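Local coordinates for putative nucleic acid-binding lipoprotein (Klebsiella pneumoniae subsp. pneumoniae MGH 78578, PDB 3F1Z), which is of unknown function but, as a putative lipoprotein with an OB-fold, may bind nucleic acid, at residues 52-64 against 74-88. Sequence-based numbering, arbitrary orientation. Where two conformers were deposited one is given.
Sequences VKVRGVIVDIRRK and IVTMRDEQNKTDKRL
Strand 52-64 and the returning strand 74-78 form an antiparallel beta hairpin of the OB-fold, interrupted by a classic beta bulge where Val59 and Asp60 both face Thr76. Thr76 O accepts from Val59 N at 2.9 Å and, more weakly, from Asp60 N, while Thr76 N returns a nearly straight bond to Asp60 O (2.8 Å, 171°). On the Val57 side of the bulge, Val57 and Arg78 form a hydrogen-bonded antiparallel pair, joined by two backbone bonds. The Arg78 guanidinium lies flat against Val57, whose CB sits over the centre of one face, 3.9 Å above the plane; NH1 of Arg78 also bonds Asp79 O, which helps fix the group's rotation. On the face that carries Ile58, Val75 and Met77, opposite Val57 and Arg78, Ile58 CD1 meets Val75 CG1 at 3.6 Å and the selenomethionine methyl, Met77 CE. Extended through its first two torsions (chi1 -175°), Met77 runs across Gly56, CG 3.6 Å from Gly56 CA, and brings SE against Val54 CG1. At the turn that follows, residues 79-82, Glu80 OE1 takes a salt bridge from Arg55 NH1 (2.7 Å), the two flat groups nearly perpendicular, and a water links Arg55 O to Glu80 N. Val29 of helix 29-38 packs on Val54 and Met77, Leu103 touches Ile61 and Val75, and strand 52-64 continues the sheet through backbone bonds to strands 26-28 and 108-114.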
loop_
_atom_site.group_PDB
_atom_site.type_symbol
_atom_site.label_atom_id
_atom_site.label_comp_id
_atom_site.label_asym_id
_atom_site.label_seq_id
_atom_site.Cartn_x
_atom_site.Cartn_y
_atom_site.Cartn_z
ATOM N N VAL A 52 -6.712 -4.103 2.411
ATOM C CA VAL A 52 -6.331 -3.596 3.694
ATOM C C VAL A 52 -6.245 -2.077 3.628
ATOM O O VAL A 52 -5.952 -1.528 2.579
ATOM C CB VAL A 52 -5.023 -4.237 4.189
ATOM C CG1 VAL A 52 -5.244 -5.775 4.431
ATOM C CG2 VAL A 52 -3.892 -3.949 3.253
ATOM N N LYS A 53 -6.520 -1.423 4.755
ATOM C CA LYS A 53 -6.478 0.036 4.896
ATOM C C LYS A 53 -5.324 0.345 5.855
ATOM O O LYS A 53 -5.380 0.017 7.060
ATOM C CB LYS A 53 -7.837 0.543 5.412
ATOM C CG LYS A 53 -7.928 2.044 5.444
ATOM C CD LYS A 53 -9.347 2.579 5.588
ATOM C CE LYS A 53 -9.855 2.559 6.980
ATOM N NZ LYS A 53 -11.147 3.324 7.086
ATOM N N VAL A 54 -4.248 0.915 5.325
ATOM C CA VAL A 54 -2.998 1.121 6.104
ATOM C C VAL A 54 -2.690 2.604 6.215
ATOM O O VAL A 54 -2.754 3.337 5.229
ATOM C CB VAL A 54 -1.806 0.389 5.452
ATOM C CG1 VAL A 54 -0.496 0.514 6.313
ATOM C CG2 VAL A 54 -2.136 -1.071 5.208
ATOM N N ARG A 55 -2.355 3.037 7.428
ATOM C CA ARG A 55 -2.044 4.432 7.730
ATOM C C ARG A 55 -0.553 4.540 7.989
ATOM O O ARG A 55 0.031 3.645 8.594
ATOM C CB ARG A 55 -2.837 4.847 8.948
ATOM C CG ARG A 55 -2.609 6.246 9.470
ATOM C CD ARG A 55 -3.677 6.504 10.513
ATOM N NE ARG A 55 -3.615 7.830 11.082
ATOM C CZ ARG A 55 -2.819 8.126 12.075
ATOM N NH1 ARG A 55 -2.066 7.179 12.546
ATOM N NH2 ARG A 55 -2.763 9.331 12.581
ATOM N N GLY A 56 0.065 5.627 7.537
ATOM C CA GLY A 56 1.532 5.784 7.638
ATOM C C GLY A 56 2.025 7.102 7.064
ATOM O O GLY A 56 1.244 7.937 6.666
ATOM N N VAL A 57 3.333 7.291 7.055
ATOM C CA VAL A 57 3.919 8.498 6.536
ATOM C C VAL A 57 4.529 8.169 5.192
ATOM O O VAL A 57 5.330 7.244 5.072
ATOM C CB VAL A 57 5.013 9.102 7.465
ATOM C CG1 VAL A 57 5.620 10.311 6.804
ATOM C CG2 VAL A 57 4.443 9.511 8.803
ATOM N N ILE A 58 4.145 8.952 4.189
ATOM C CA ILE A 58 4.630 8.783 2.859
ATOM C C ILE A 58 6.057 9.314 2.846
ATOM O O ILE A 58 6.300 10.436 3.280
ATOM C CB ILE A 58 3.762 9.540 1.851
ATOM C CG1 ILE A 58 2.328 8.994 1.889
ATOM C CG2 ILE A 58 4.346 9.417 0.421
ATOM C CD1 ILE A 58 2.213 7.461 1.679
ATOM N N VAL A 59 6.987 8.489 2.368
ATOM C CA VAL A 59 8.388 8.860 2.278
ATOM C C VAL A 59 8.921 8.877 0.839
ATOM O O VAL A 59 10.054 9.308 0.603
ATOM C CB VAL A 59 9.289 7.937 3.134
ATOM C CG1 VAL A 59 8.989 8.173 4.608
ATOM C CG2 VAL A 59 9.088 6.510 2.756
ATOM N N ASP A 60 8.145 8.386 -0.117
ATOM C CA ASP A 60 8.567 8.494 -1.493
ATOM C C ASP A 60 7.369 8.310 -2.397
ATOM O O ASP A 60 6.522 7.464 -2.151
ATOM C CB ASP A 60 9.648 7.483 -1.832
ATOM C CG ASP A 60 10.240 7.707 -3.222
ATOM O OD1 ASP A 60 10.978 8.714 -3.384
ATOM O OD2 ASP A 60 9.974 6.869 -4.151
ATOM N N ILE A 61 7.333 9.124 -3.452
ATOM C CA ILE A 61 6.319 9.100 -4.488
ATOM C C ILE A 61 7.125 9.212 -5.781
ATOM O O ILE A 61 7.973 10.099 -5.896
ATOM C CB ILE A 61 5.405 10.312 -4.412
ATOM C CG1 ILE A 61 4.645 10.345 -3.071
ATOM C CG2 ILE A 61 4.480 10.302 -5.611
ATOM C CD1 ILE A 61 4.105 11.695 -2.692
ATOM N N ARG A 62 6.829 8.386 -6.772
ATOM C CA ARG A 62 7.663 8.347 -7.931
ATOM C C ARG A 62 6.888 7.858 -9.124
ATOM O O ARG A 62 6.150 6.889 -9.018
ATOM C CB ARG A 62 8.677 7.301 -7.592
ATOM C CG ARG A 62 9.827 7.235 -8.391
ATOM C CD ARG A 62 10.779 6.275 -7.759
ATOM N NE ARG A 62 11.386 6.874 -6.583
ATOM C CZ ARG A 62 12.607 7.373 -6.528
ATOM N NH1 ARG A 62 13.376 7.390 -7.578
ATOM N NH2 ARG A 62 13.042 7.870 -5.403
ATOM N N ARG A 63 7.021 8.547 -10.246
ATOM C CA ARG A 63 6.404 8.121 -11.473
ATOM C C ARG A 63 7.429 7.242 -12.187
ATOM O O ARG A 63 8.639 7.562 -12.206
ATOM C CB ARG A 63 6.041 9.318 -12.313
ATOM C CG ARG A 63 5.513 8.980 -13.677
ATOM C CD ARG A 63 4.896 10.189 -14.290
ATOM N NE ARG A 63 4.533 9.985 -15.695
ATOM C CZ ARG A 63 3.515 10.596 -16.294
ATOM N NH1 ARG A 63 2.706 11.381 -15.619
ATOM N NH2 ARG A 63 3.257 10.367 -17.554
ATOM N N LYS A 64 6.946 6.132 -12.755
ATOM C CA LYS A 64 7.804 5.163 -13.384
ATOM C C LYS A 64 7.334 4.733 -14.768
ATOM O O LYS A 64 6.134 4.673 -15.025
ATOM C CB LYS A 64 7.973 3.945 -12.454
ATOM C CG LYS A 64 8.937 4.255 -11.256
ATOM C CD LYS A 64 9.693 3.029 -10.785
ATOM C CE LYS A 64 11.195 3.302 -10.532
ATOM N NZ LYS A 64 12.166 3.307 -11.734
ATOM N N ILE A 74 4.873 4.445 -7.898
ATOM C CA ILE A 74 5.137 3.723 -6.662
ATOM C C ILE A 74 5.086 4.773 -5.521
ATOM O O ILE A 74 5.751 5.832 -5.583
ATOM C CB ILE A 74 6.529 3.071 -6.660
ATOM C CG1 ILE A 74 6.613 1.988 -7.701
ATOM C CG2 ILE A 74 6.757 2.307 -5.385
ATOM C CD1 ILE A 74 5.640 0.762 -7.424
ATOM N N VAL A 75 4.300 4.465 -4.491
ATOM C CA VAL A 75 4.170 5.281 -3.277
ATOM C C VAL A 75 4.681 4.412 -2.131
ATOM O O VAL A 75 4.264 3.265 -1.983
ATOM C CB VAL A 75 2.737 5.684 -3.043
ATOM C CG1 VAL A 75 2.561 6.268 -1.653
ATOM C CG2 VAL A 75 2.320 6.702 -4.102
ATOM N N THR A 76 5.650 4.932 -1.379
ATOM C CA THR A 76 6.288 4.191 -0.300
ATOM C C THR A 76 5.902 4.835 1.018
ATOM O O THR A 76 5.964 6.059 1.155
ATOM C CB THR A 76 7.819 4.205 -0.422
ATOM O OG1 THR A 76 8.181 3.804 -1.729
ATOM C CG2 THR A 76 8.488 3.270 0.585
HETATM N N MSE A 77 5.601 3.994 2.006
HETATM C CA MSE A 77 5.059 4.434 3.283
HETATM C C MSE A 77 5.841 3.828 4.419
HETATM O O MSE A 77 6.162 2.634 4.365
HETATM C CB MSE A 77 3.601 3.951 3.354
HETATM C CG MSE A 77 2.838 4.414 4.550
HETATM SE SE MSE A 77 1.104 3.530 4.749
HETATM C CE MSE A 77 0.014 4.784 3.704
ATOM N N ARG A 78 6.158 4.628 5.443
ATOM C CA ARG A 78 6.791 4.075 6.645
ATOM C C ARG A 78 5.808 4.124 7.820
ATOM O O ARG A 78 4.849 4.901 7.793
ATOM C CB ARG A 78 8.033 4.860 7.026
ATOM C CG ARG A 78 7.779 6.288 7.499
ATOM C CD ARG A 78 9.009 6.790 8.253
ATOM N NE ARG A 78 8.955 8.209 8.554
ATOM C CZ ARG A 78 8.297 8.746 9.571
ATOM N NH1 ARG A 78 7.599 7.988 10.423
ATOM N NH2 ARG A 78 8.324 10.065 9.733
ATOM N N ASP A 79 6.067 3.329 8.860
ATOM C CA ASP A 79 5.237 3.370 10.050
ATOM C C ASP A 79 5.215 4.794 10.658
ATOM O O ASP A 79 6.242 5.451 10.802
ATOM C CB ASP A 79 5.750 2.420 11.102
ATOM C CG ASP A 79 4.757 2.234 12.243
ATOM O OD1 ASP A 79 3.852 1.368 12.092
ATOM O OD2 ASP A 79 4.899 2.949 13.285
ATOM N N GLU A 80 4.035 5.250 11.024
ATOM C CA GLU A 80 3.865 6.574 11.609
ATOM C C GLU A 80 4.657 6.806 12.892
ATOM O O GLU A 80 5.043 7.934 13.183
ATOM C CB GLU A 80 2.401 6.800 11.939
ATOM C CG GLU A 80 2.093 8.196 12.399
ATOM C CD GLU A 80 1.005 8.200 13.379
ATOM O OE1 GLU A 80 0.482 7.113 13.567
ATOM O OE2 GLU A 80 0.697 9.242 13.980
ATOM N N GLN A 81 4.877 5.771 13.682
ATOM C CA GLN A 81 5.634 5.940 14.912
ATOM C C GLN A 81 6.977 5.192 14.829
ATOM O O GLN A 81 7.552 4.879 15.847
ATOM C CB GLN A 81 4.796 5.425 16.104
ATOM C CG GLN A 81 3.369 6.038 16.247
ATOM C CD GLN A 81 2.623 5.525 17.522
ATOM O OE1 GLN A 81 2.267 6.325 18.433
ATOM N NE2 GLN A 81 2.437 4.178 17.617
ATOM N N ASN A 82 7.465 4.897 13.622
ATOM C CA ASN A 82 8.705 4.123 13.449
ATOM C C ASN A 82 8.699 2.792 14.268
ATOM O O ASN A 82 9.726 2.313 14.732
ATOM C CB ASN A 82 9.940 4.995 13.747
ATOM C CG ASN A 82 10.169 6.078 12.676
ATOM O OD1 ASN A 82 10.067 5.820 11.456
ATOM N ND2 ASN A 82 10.511 7.287 13.122
ATOM N N LYS A 83 7.532 2.176 14.379
ATOM C CA LYS A 83 7.400 0.966 15.170
ATOM C C LYS A 83 8.024 -0.237 14.384
ATOM O O LYS A 83 8.162 -1.319 14.911
ATOM C CB LYS A 83 5.927 0.780 15.565
ATOM C CG LYS A 83 5.669 0.567 17.051
ATOM C CD LYS A 83 5.920 1.833 17.917
ATOM N N THR A 84 8.350 -0.038 13.104
ATOM C CA THR A 84 9.144 -0.981 12.288
ATOM C C THR A 84 9.923 -0.108 11.325
ATOM O O THR A 84 9.494 1.000 11.026
ATOM C CB THR A 84 8.332 -1.994 11.460
ATOM O OG1 THR A 84 9.234 -2.771 10.665
ATOM C CG2 THR A 84 7.349 -1.311 10.509
ATOM N N ASP A 85 11.065 -0.583 10.852
ATOM C CA ASP A 85 11.851 0.169 9.863
ATOM C C ASP A 85 11.529 -0.264 8.432
ATOM O O ASP A 85 12.011 0.319 7.472
ATOM C CB ASP A 85 13.371 0.117 10.159
ATOM C CG ASP A 85 13.897 -1.297 10.551
ATOM O OD1 ASP A 85 13.379 -2.333 10.044
ATOM O OD2 ASP A 85 14.879 -1.343 11.367
ATOM N N LYS A 86 10.676 -1.268 8.293
ATOM C CA LYS A 86 10.299 -1.752 7.000
ATOM C C LYS A 86 9.284 -0.820 6.349
ATOM O O LYS A 86 8.411 -0.279 7.019
ATOM C CB LYS A 86 9.730 -3.168 7.109
ATOM C CG LYS A 86 10.765 -4.204 7.514
ATOM C CD LYS A 86 10.174 -5.637 7.549
ATOM C CE LYS A 86 11.243 -6.633 8.051
ATOM N NZ LYS A 86 10.696 -8.005 8.302
ATOM N N ARG A 87 9.389 -0.652 5.035
ATOM C CA ARG A 87 8.482 0.198 4.304
ATOM C C ARG A 87 7.439 -0.607 3.544
ATOM O O ARG A 87 7.679 -1.762 3.143
ATOM C CB ARG A 87 9.246 1.026 3.288
ATOM C CG ARG A 87 10.465 1.799 3.784
ATOM C CD ARG A 87 10.278 2.457 5.142
ATOM N NE ARG A 87 11.131 3.645 5.286
ATOM C CZ ARG A 87 11.624 4.112 6.424
ATOM N NH1 ARG A 87 11.442 3.457 7.565
ATOM N NH2 ARG A 87 12.353 5.215 6.401
ATOM N N LEU A 88 6.281 0.006 3.320
ATOM C CA LEU A 88 5.234 -0.629 2.549
ATOM C C LEU A 88 5.114 0.188 1.256
ATOM O O LEU A 88 5.159 1.431 1.315
ATOM C CB LEU A 88 3.953 -0.585 3.349
ATOM C CG LEU A 88 2.682 -1.121 2.701
ATOM C CD1 LEU A 88 2.797 -2.603 2.410
ATOM C CD2 LEU A 88 1.504 -0.796 3.614
HETATM O O HOH W 1 1.799 3.526 10.548
HETATM O O HOH W 2 8.022 5.243 -3.974
#